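PDB 2XMZ: hydrolase, alpha/beta hydrolase FOLD family from Staphylococcus aureus, which catalyses the elimination of pyruvate that forms 2-succinyl-6-hydroxy-2,4-cyclohexadiene-1-carboxylate, a step in menaquinone biosynthesis. Local coordinates for residues H23-S27 with F148-W152; T47-P51 with Y68-L73; M92-V96 with Y191-M196. One frame throughout, in Å; residues are numbered along the deposited sequence.

How the interactions relate
From the N terminus, residues 23-27 follow strand 17-22 and meet 148-152 much later in the chain. Interaction 2 closes first, bringing 68-73 of helix 66-77 back onto 47-51 at the end of strand 44-48; this short loop is nested inside the one closed by interaction 1. Residues 92-96 then begin the helix after strand 84-90. Interaction 1 closes at helix 145-152 and interaction 3 at 191-196, so these two long loops cross, whereas interactions 2 and 3 follow in series. Interaction 2 joins sheet to flanking helix; the others tie the core to the inserted helical region. Hydrogen bonds H23-L50 (interactions 1 and 2) and P51-Y191 (2 and 3) connect them.

Interaction 1. Residues H23-S27 with F148-W152; sequences HGFLS and FVNDW
L26 and F25, neighbours in the loop after strand 17-22, both press on the same face of the W152 indole, which helix 145-152 holds out toward them. The tight part centres on L26. Its CD1 methyl sits over the five-membered ring, 3.6 Å from the centroid and 20° off the ring normal, a CH-pi contact. The same branch meets the rim of F148 near that ring's plane, with CD1 3.8 Å from F148 CE2, and lies more loosely against V149 CG2. A branched leucine suits this place because one methyl can fill the corner between two aromatic rings. F25 approaches differently. A chi1 of -180° swings the F25 ring away from its backbone N and brings its edge to the face of the six-membered indole ring in an offset edge-to-face pair, planes at 65°, in which F25 CD2 comes within 3.6 Å of W152 CZ2.

The wet side lies at the N-H edge of the same indole. One water, in the plane of the indole, accepts from W152 NE1 at 2.8 Å and donates to F25 O at 3.0 Å, so the tryptophan's polar N-H and the loop carbonyl are both satisfied without touching. F25 and W152 remain partly exposed, while L26, F148 and V149 are buried. R136 and R176 of adjoining helices touch W152, and M184 of helix 181-191 touches both F25 and L26. The H-G-F sequence following a core strand resembles the loop that shapes the oxyanion hole in many alpha/beta hydrolases, here packed against a helix of the lid-like insertion between strands 110-114 and 210-215.

Interaction 2. Residues T47-P51 with Y68-L73; sequences TIDLP and YITTLL
I48 and P51, at and just beyond the end of strand 44-48, pack on helix 66-77 within a beta-alpha-beta crossover: the helix links this strand to the parallel strand 84-90, with strand 17-22 lying between them. Y68, I69, L72 and L73, spaced i, i+1, i+4 and i+5, present one apolar stripe of the helix.

P51 makes three of the contacts with a single atom. Its CG lies 3.6 Å from I69 CG1 and 3.7 Å from L72 CD1, proline and leucine meeting tip to tip, and it touches the edge of the Y68 ring at CE2, 4.0 Å away. A rigid proline ring fits among I69, L72 and Y68 where the chain leaves the sheet. I48 splits its branches between two leucines. With CG1 beside the backbone N (chi1 -56°), its CD1 reaches L73 CD2 at 3.8 Å, and the I48 and L72 side chains run antiparallel past one another, I48 CG2 4.1 Å from L72 CD2. L50 crosses I69 at about a right angle, L50 CD2 against I69 CG2 at 4.0 Å.

The one polar group on this stripe, Y68 OH, bonds instead to S58 OG, and the D49 side chain, which leaves the backbone away from the helix, has its carboxylate bonded to S29 OG and E55 N. The interface is therefore carbon on carbon: strand and helix are held by complementary shape and buried apolar surface, without directional polar bonds.

Interaction 3. Residues M92-V96 with Y191-M196; sequences MGGRV and YGTGQM
R95, on the first turn of helix 92-103, carries the polar part of the contact by gripping the backbone carbonyl of Y191. NH1 and NH2 both donate to Y191 O, end-on, at 2.9 Å and 3.1 Å. The oxygen lies only 3° out of the guanidinium plane, though the bonds are bent, with an N-H...O angle of 152° for NH1. A long arginine suits the span; a bend at chi3 (-71°) turns its head to the loop. T193 OG1 lies over one face of the guanidinium, 2.9 Å from R95 NE, but the angle is too poor for a hydrogen bond. On the opposite side of the plane, farther off, is M92 O.

Sulfur contacts form the second group. R95 NH1 also points, nearly straight, at M196 SD, a weak bond of 3.6 Å, and the extended M196 crosses R95 obliquely, its SD and CE both meeting R95 CB. M92 makes a Met-aromatic contact with Y191, crossing at about a right angle: its SD is 3.6 Å from Y191 CE1 and oblique to the ring.

The apolar remainder is small, V96 CG2 brushing Y191 CD1. The hydroxyl of Y191 bonds to P51 O, so both ends of this buried tyrosine are held.

G93 belongs to what looks like the nucleophile elbow. Two residues on in the helix, R95 spends two N-H groups on one carbonyl, probably polarising that oxygen, with M196 SD at the guanidinium's edge and T193 OG1 over a face.

Interaction 1. Residues H23-S27 with F148-W152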
loop_
_atom_site.group_PDB
_atom_site.type_symbol
_atom_site.label_atom_id
_atom_site.label_comp_id
_atom_site.label_asym_id
_atom_site.label_seq_id
_atom_site.Cartn_x
_atom_site.Cartn_y
_atom_site.Cartn_z
ATOM N N HIS A 23 1.642 -0.651 -3.762
ATOM C CA HIS A 23 2.883 -0.366 -3.047
ATOM C C HIS A 23 2.710 0.860 -2.138
ATOM O O HIS A 23 1.632 1.456 -2.079
ATOM C CB HIS A 23 3.983 -0.062 -4.073
ATOM C CG HIS A 23 3.624 1.085 -4.971
ATOM N ND1 HIS A 23 3.885 2.394 -4.636
ATOM C CD2 HIS A 23 2.958 1.122 -6.150
ATOM C CE1 HIS A 23 3.409 3.190 -5.579
ATOM N NE2 HIS A 23 2.838 2.443 -6.508
ATOM N N GLY A 24 3.795 1.257 -1.472
ATOM C CA GLY A 24 3.790 2.408 -0.575
ATOM C C GLY A 24 4.462 3.636 -1.200
ATOM O O GLY A 24 4.963 3.578 -2.332
ATOM N N PHE A 25 4.460 4.727 -0.450
ATOM C CA PHE A 25 5.045 5.994 -0.850
ATOM C C PHE A 25 6.538 5.865 -1.142
ATOM O O PHE A 25 7.254 5.113 -0.456
ATOM C CB PHE A 25 4.802 7.044 0.237
ATOM C CG PHE A 25 5.374 8.390 -0.109
ATOM C CD1 PHE A 25 4.830 9.131 -1.157
ATOM C CD2 PHE A 25 6.447 8.909 0.598
ATOM C CE1 PHE A 25 5.339 10.364 -1.496
ATOM C CE2 PHE A 25 6.980 10.161 0.274
ATOM C CZ PHE A 25 6.425 10.896 -0.780
ATOM N N LEU A 26 7.011 6.587 -2.150
ATOM C CA LEU A 26 8.444 6.639 -2.479
ATOM C C LEU A 26 8.964 5.275 -2.916
ATOM O O LEU A 26 10.109 4.899 -2.640
ATOM C CB LEU A 26 9.277 7.124 -1.284
ATOM C CG LEU A 26 9.966 8.487 -1.153
ATOM C CD1 LEU A 26 11.062 8.389 -0.083
ATOM C CD2 LEU A 26 10.552 9.034 -2.434
ATOM N N SER A 27 8.115 4.523 -3.594
ATOM C CA SER A 27 8.436 3.159 -3.955
ATOM C C SER A 27 7.554 2.864 -5.129
ATOM O O SER A 27 6.914 3.770 -5.656
ATOM C CB SER A 27 8.124 2.217 -2.782
ATOM O OG SER A 27 8.290 0.851 -3.140
ATOM N N PHE A 148 16.072 14.270 0.152
ATOM C CA PHE A 148 14.835 13.797 0.775
ATOM C C PHE A 148 14.954 12.373 1.295
ATOM O O PHE A 148 14.582 12.094 2.442
ATOM C CB PHE A 148 13.647 13.928 -0.181
ATOM C CG PHE A 148 12.344 13.590 0.456
ATOM C CD1 PHE A 148 11.638 14.550 1.186
ATOM C CD2 PHE A 148 11.831 12.297 0.363
ATOM C CE1 PHE A 148 10.443 14.233 1.795
ATOM C CE2 PHE A 148 10.627 11.971 0.974
ATOM C CZ PHE A 148 9.931 12.947 1.689
ATOM N N VAL A 149 15.465 11.475 0.448
ATOM C CA VAL A 149 15.643 10.057 0.797
ATOM C C VAL A 149 16.618 9.907 1.974
ATOM O O VAL A 149 16.385 9.104 2.875
ATOM C CB VAL A 149 16.112 9.211 -0.423
ATOM C CG1 VAL A 149 16.476 7.787 -0.012
ATOM C CG2 VAL A 149 15.020 9.150 -1.495
ATOM N N ASN A 150 17.695 10.696 1.974
ATOM C CA ASN A 150 18.630 10.686 3.094
ATOM C C ASN A 150 17.925 10.947 4.435
ATOM O O ASN A 150 18.138 10.211 5.413
ATOM C CB ASN A 150 19.784 11.664 2.843
ATOM C CG ASN A 150 20.716 11.189 1.738
ATOM O OD1 ASN A 150 20.689 10.021 1.335
ATOM N ND2 ASN A 150 21.554 12.091 1.252
ATOM N N ASP A 151 17.053 11.960 4.457
ATOM C CA ASP A 151 16.268 12.294 5.646
ATOM C C ASP A 151 15.172 11.242 5.913
ATOM O O ASP A 151 14.949 10.865 7.060
ATOM C CB ASP A 151 15.647 13.692 5.518
ATOM C CG ASP A 151 16.666 14.817 5.646
ATOM O OD1 ASP A 151 17.891 14.559 5.766
ATOM O OD2 ASP A 151 16.230 15.989 5.634
ATOM N N TRP A 152 14.513 10.773 4.848
ATOM C CA TRP A 152 13.447 9.771 4.942
ATOM C C TRP A 152 13.954 8.490 5.592
ATOM O O TRP A 152 13.285 7.934 6.476
ATOM C CB TRP A 152 12.890 9.460 3.559
ATOM C CG TRP A 152 11.562 8.768 3.536
ATOM C CD1 TRP A 152 11.319 7.473 3.177
ATOM C CD2 TRP A 152 10.284 9.348 3.833
ATOM N NE1 TRP A 152 9.966 7.209 3.232
ATOM C CE2 TRP A 152 9.310 8.340 3.641
ATOM C CE3 TRP A 152 9.868 10.621 4.242
ATOM C CZ2 TRP A 152 7.939 8.560 3.865
ATOM C CZ3 TRP A 152 8.498 10.839 4.465
ATOM C CH2 TRP A 152 7.556 9.813 4.269
HETATM O O HOH W 1 8.152 5.239 2.452
#

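Interaction 2. Residues T47-P51 with Y68-L73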
loop_
_atom_site.group_PDB
_atom_site.type_symbol
_atom_site.label_atom_id
_atom_site.label_comp_id
_atom_site.label_asym_id
_atom_site.label_seq_id
_atom_site.Cartn_x
_atom_site.Cartn_y
_atom_site.Cartn_z
ATOM N N THR A 47 0.239 -6.026 -10.358
ATOM C CA THR A 47 0.842 -4.970 -9.579
ATOM C C THR A 47 0.438 -3.697 -10.267
ATOM O O THR A 47 0.362 -3.666 -11.499
ATOM C CB THR A 47 2.374 -5.092 -9.518
ATOM O OG1 THR A 47 2.913 -5.057 -10.832
ATOM C CG2 THR A 47 2.801 -6.388 -8.794
ATOM N N ILE A 48 0.181 -2.660 -9.471
ATOM C CA ILE A 48 -0.202 -1.354 -9.978
ATOM C C ILE A 48 0.697 -0.293 -9.325
ATOM O O ILE A 48 0.847 -0.244 -8.094
ATOM C CB ILE A 48 -1.680 -1.026 -9.670
ATOM C CG1 ILE A 48 -2.609 -2.123 -10.216
ATOM C CG2 ILE A 48 -2.066 0.351 -10.265
ATOM C CD1 ILE A 48 -4.089 -1.984 -9.711
ATOM N N ASP A 49 1.289 0.526 -10.174
ATOM C CA ASP A 49 1.983 1.726 -9.753
ATOM C C ASP A 49 0.975 2.853 -9.558
ATOM O O ASP A 49 0.224 3.176 -10.472
ATOM C CB ASP A 49 3.023 2.126 -10.798
ATOM C CG ASP A 49 4.270 1.278 -10.728
ATOM O OD1 ASP A 49 4.418 0.533 -9.742
ATOM O OD2 ASP A 49 5.093 1.337 -11.663
ATOM N N LEU A 50 0.968 3.440 -8.375
ATOM C CA LEU A 50 0.010 4.480 -8.035
ATOM C C LEU A 50 0.492 5.828 -8.610
ATOM O O LEU A 50 1.672 5.958 -9.002
ATOM C CB LEU A 50 -0.208 4.524 -6.503
ATOM C CG LEU A 50 -0.950 3.272 -5.964
ATOM C CD1 LEU A 50 -0.765 3.067 -4.453
ATOM C CD2 LEU A 50 -2.445 3.335 -6.338
ATOM N N PRO A 51 -0.420 6.819 -8.692
ATOM C CA PRO A 51 -0.083 8.097 -9.313
ATOM C C PRO A 51 1.234 8.680 -8.795
ATOM O O PRO A 51 1.467 8.770 -7.555
ATOM C CB PRO A 51 -1.253 8.988 -8.912
ATOM C CG PRO A 51 -2.415 8.019 -8.849
ATOM C CD PRO A 51 -1.828 6.784 -8.235
ATOM N N TYR A 68 -9.951 10.149 -8.113
ATOM C CA TYR A 68 -9.070 9.900 -9.263
ATOM C C TYR A 68 -8.427 8.513 -9.204
ATOM O O TYR A 68 -8.448 7.764 -10.181
ATOM C CB TYR A 68 -7.977 10.972 -9.369
ATOM C CG TYR A 68 -7.027 10.739 -10.532
ATOM C CD1 TYR A 68 -7.310 11.257 -11.811
ATOM C CD2 TYR A 68 -5.850 10.004 -10.356
ATOM C CE1 TYR A 68 -6.443 11.034 -12.897
ATOM C CE2 TYR A 68 -4.972 9.780 -11.424
ATOM C CZ TYR A 68 -5.278 10.290 -12.685
ATOM O OH TYR A 68 -4.409 10.060 -13.717
ATOM N N ILE A 69 -7.836 8.182 -8.071
ATOM C CA ILE A 69 -7.199 6.868 -7.898
ATOM C C ILE A 69 -8.231 5.735 -7.988
ATOM O O ILE A 69 -7.958 4.691 -8.593
ATOM C CB ILE A 69 -6.419 6.782 -6.584
ATOM C CG1 ILE A 69 -5.239 7.747 -6.619
ATOM C CG2 ILE A 69 -5.911 5.334 -6.319
ATOM C CD1 ILE A 69 -4.865 8.246 -5.265
ATOM N N THR A 70 -9.410 5.947 -7.416
ATOM C CA THR A 70 -10.507 4.964 -7.530
ATOM C C THR A 70 -10.876 4.704 -8.978
ATOM O O THR A 70 -11.041 3.544 -9.370
ATOM C CB THR A 70 -11.722 5.430 -6.743
ATOM O OG1 THR A 70 -11.337 5.471 -5.379
ATOM C CG2 THR A 70 -12.950 4.462 -6.915
ATOM N N THR A 71 -11.006 5.774 -9.771
ATOM C CA THR A 71 -11.283 5.620 -11.195
ATOM C C THR A 71 -10.186 4.848 -11.901
ATOM O O THR A 71 -10.445 3.964 -12.707
ATOM C CB THR A 71 -11.485 6.976 -11.882
ATOM O OG1 THR A 71 -12.676 7.567 -11.361
ATOM C CG2 THR A 71 -11.627 6.813 -13.406
ATOM N N LEU A 72 -8.952 5.222 -11.606
ATOM C CA LEU A 72 -7.792 4.527 -12.099
ATOM C C LEU A 72 -7.903 3.031 -11.856
ATOM O O LEU A 72 -7.711 2.209 -12.778
ATOM C CB LEU A 72 -6.570 5.086 -11.366
ATOM C CG LEU A 72 -5.154 4.758 -11.785
ATOM C CD1 LEU A 72 -4.248 5.885 -11.249
ATOM C CD2 LEU A 72 -4.706 3.373 -11.244
ATOM N N LEU A 73 -8.210 2.680 -10.613
ATOM C CA LEU A 73 -8.329 1.280 -10.235
ATOM C C LEU A 73 -9.566 0.618 -10.846
ATOM O O LEU A 73 -9.485 -0.526 -11.279
ATOM C CB LEU A 73 -8.323 1.105 -8.713
ATOM C CG LEU A 73 -7.124 1.598 -7.901
ATOM C CD1 LEU A 73 -7.271 1.100 -6.442
ATOM C CD2 LEU A 73 -5.791 1.147 -8.481
#

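Interaction 3. Residues M92-V96 with Y191-M196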
loop_
_atom_site.group_PDB
_atom_site.type_symbol
_atom_site.label_atom_id
_atom_site.label_comp_id
_atom_site.label_asym_id
_atom_site.label_seq_id
_atom_site.Cartn_x
_atom_site.Cartn_y
_atom_site.Cartn_z
ATOM N N MET A 92 0.916 3.474 2.267
ATOM C CA MET A 92 0.152 4.370 1.340
ATOM C C MET A 92 -0.827 3.616 0.457
ATOM O O MET A 92 -1.964 4.060 0.279
ATOM C CB MET A 92 1.092 5.215 0.457
ATOM C CG MET A 92 0.384 6.022 -0.670
ATOM S SD MET A 92 1.594 6.854 -1.717
ATOM C CE MET A 92 1.919 5.577 -2.920
ATOM N N GLY A 93 -0.375 2.517 -0.140
ATOM C CA GLY A 93 -1.241 1.670 -0.946
ATOM C C GLY A 93 -2.380 1.008 -0.183
ATOM O O GLY A 93 -3.412 0.665 -0.782
ATOM N N GLY A 94 -2.201 0.817 1.125
ATOM C CA GLY A 94 -3.280 0.311 1.980
ATOM C C GLY A 94 -4.338 1.353 2.224
ATOM O O GLY A 94 -5.502 1.005 2.430
ATOM N N ARG A 95 -3.936 2.630 2.196
ATOM C CA ARG A 95 -4.902 3.730 2.334
ATOM C C ARG A 95 -5.774 3.777 1.095
ATOM O O ARG A 95 -6.987 3.926 1.176
ATOM C CB ARG A 95 -4.211 5.080 2.572
ATOM C CG ARG A 95 -3.361 5.108 3.871
ATOM C CD ARG A 95 -2.847 6.506 4.219
ATOM N NE ARG A 95 -1.787 7.040 3.338
ATOM C CZ ARG A 95 -1.988 7.938 2.367
ATOM N NH1 ARG A 95 -3.220 8.396 2.123
ATOM N NH2 ARG A 95 -0.952 8.410 1.656
ATOM N N VAL A 96 -5.140 3.603 -0.052
ATOM C CA VAL A 96 -5.856 3.446 -1.296
ATOM C C VAL A 96 -6.744 2.178 -1.271
ATOM O O VAL A 96 -7.900 2.239 -1.693
ATOM C CB VAL A 96 -4.894 3.462 -2.504
ATOM C CG1 VAL A 96 -5.633 3.141 -3.805
ATOM C CG2 VAL A 96 -4.211 4.814 -2.591
ATOM N N TYR A 191 -2.773 13.129 -2.361
ATOM C CA TYR A 191 -3.346 11.966 -1.633
ATOM C C TYR A 191 -2.574 11.526 -0.399
ATOM O O TYR A 191 -2.714 10.383 0.081
ATOM C CB TYR A 191 -3.726 10.802 -2.552
ATOM C CG TYR A 191 -2.614 10.072 -3.275
ATOM C CD1 TYR A 191 -2.231 8.792 -2.862
ATOM C CD2 TYR A 191 -1.995 10.615 -4.400
ATOM C CE1 TYR A 191 -1.278 8.063 -3.538
ATOM C CE2 TYR A 191 -1.004 9.889 -5.104
ATOM C CZ TYR A 191 -0.651 8.605 -4.649
ATOM O OH TYR A 191 0.295 7.825 -5.281
ATOM N N GLY A 192 -1.797 12.462 0.135
ATOM C CA GLY A 192 -1.186 12.285 1.432
ATOM C C GLY A 192 -2.255 12.044 2.473
ATOM O O GLY A 192 -3.453 12.369 2.271
ATOM N N THR A 193 -1.826 11.490 3.596
ATOM C CA THR A 193 -2.741 11.070 4.657
ATOM C C THR A 193 -3.559 12.228 5.180
ATOM O O THR A 193 -4.722 12.052 5.550
ATOM C CB THR A 193 -1.992 10.353 5.779
ATOM O OG1 THR A 193 -1.347 9.208 5.211
ATOM C CG2 THR A 193 -2.973 9.893 6.891
ATOM N N GLY A 194 -2.958 13.417 5.156
ATOM C CA GLY A 194 -3.619 14.629 5.601
ATOM C C GLY A 194 -4.755 15.034 4.681
ATOM O O GLY A 194 -5.669 15.724 5.108
ATOM N N GLN A 195 -4.693 14.614 3.418
ATOM C CA GLN A 195 -5.759 14.890 2.447
ATOM C C GLN A 195 -6.857 13.841 2.455
ATOM O O GLN A 195 -7.966 14.095 1.956
ATOM C CB GLN A 195 -5.209 14.972 1.009
ATOM C CG GLN A 195 -4.032 15.923 0.825
ATOM C CD GLN A 195 -4.351 17.357 1.166
ATOM O OE1 GLN A 195 -3.468 18.109 1.615
ATOM N NE2 GLN A 195 -5.609 17.749 0.982
ATOM N N MET A 196 -6.547 12.659 2.983
ATOM C CA MET A 196 -7.461 11.532 2.909
ATOM C C MET A 196 -8.650 11.745 3.830
ATOM O O MET A 196 -8.469 12.207 4.961
ATOM C CB MET A 196 -6.710 10.296 3.346
ATOM C CG MET A 196 -7.445 8.998 3.213
ATOM S SD MET A 196 -6.302 7.808 3.928
ATOM C CE MET A 196 -7.387 6.398 3.972
#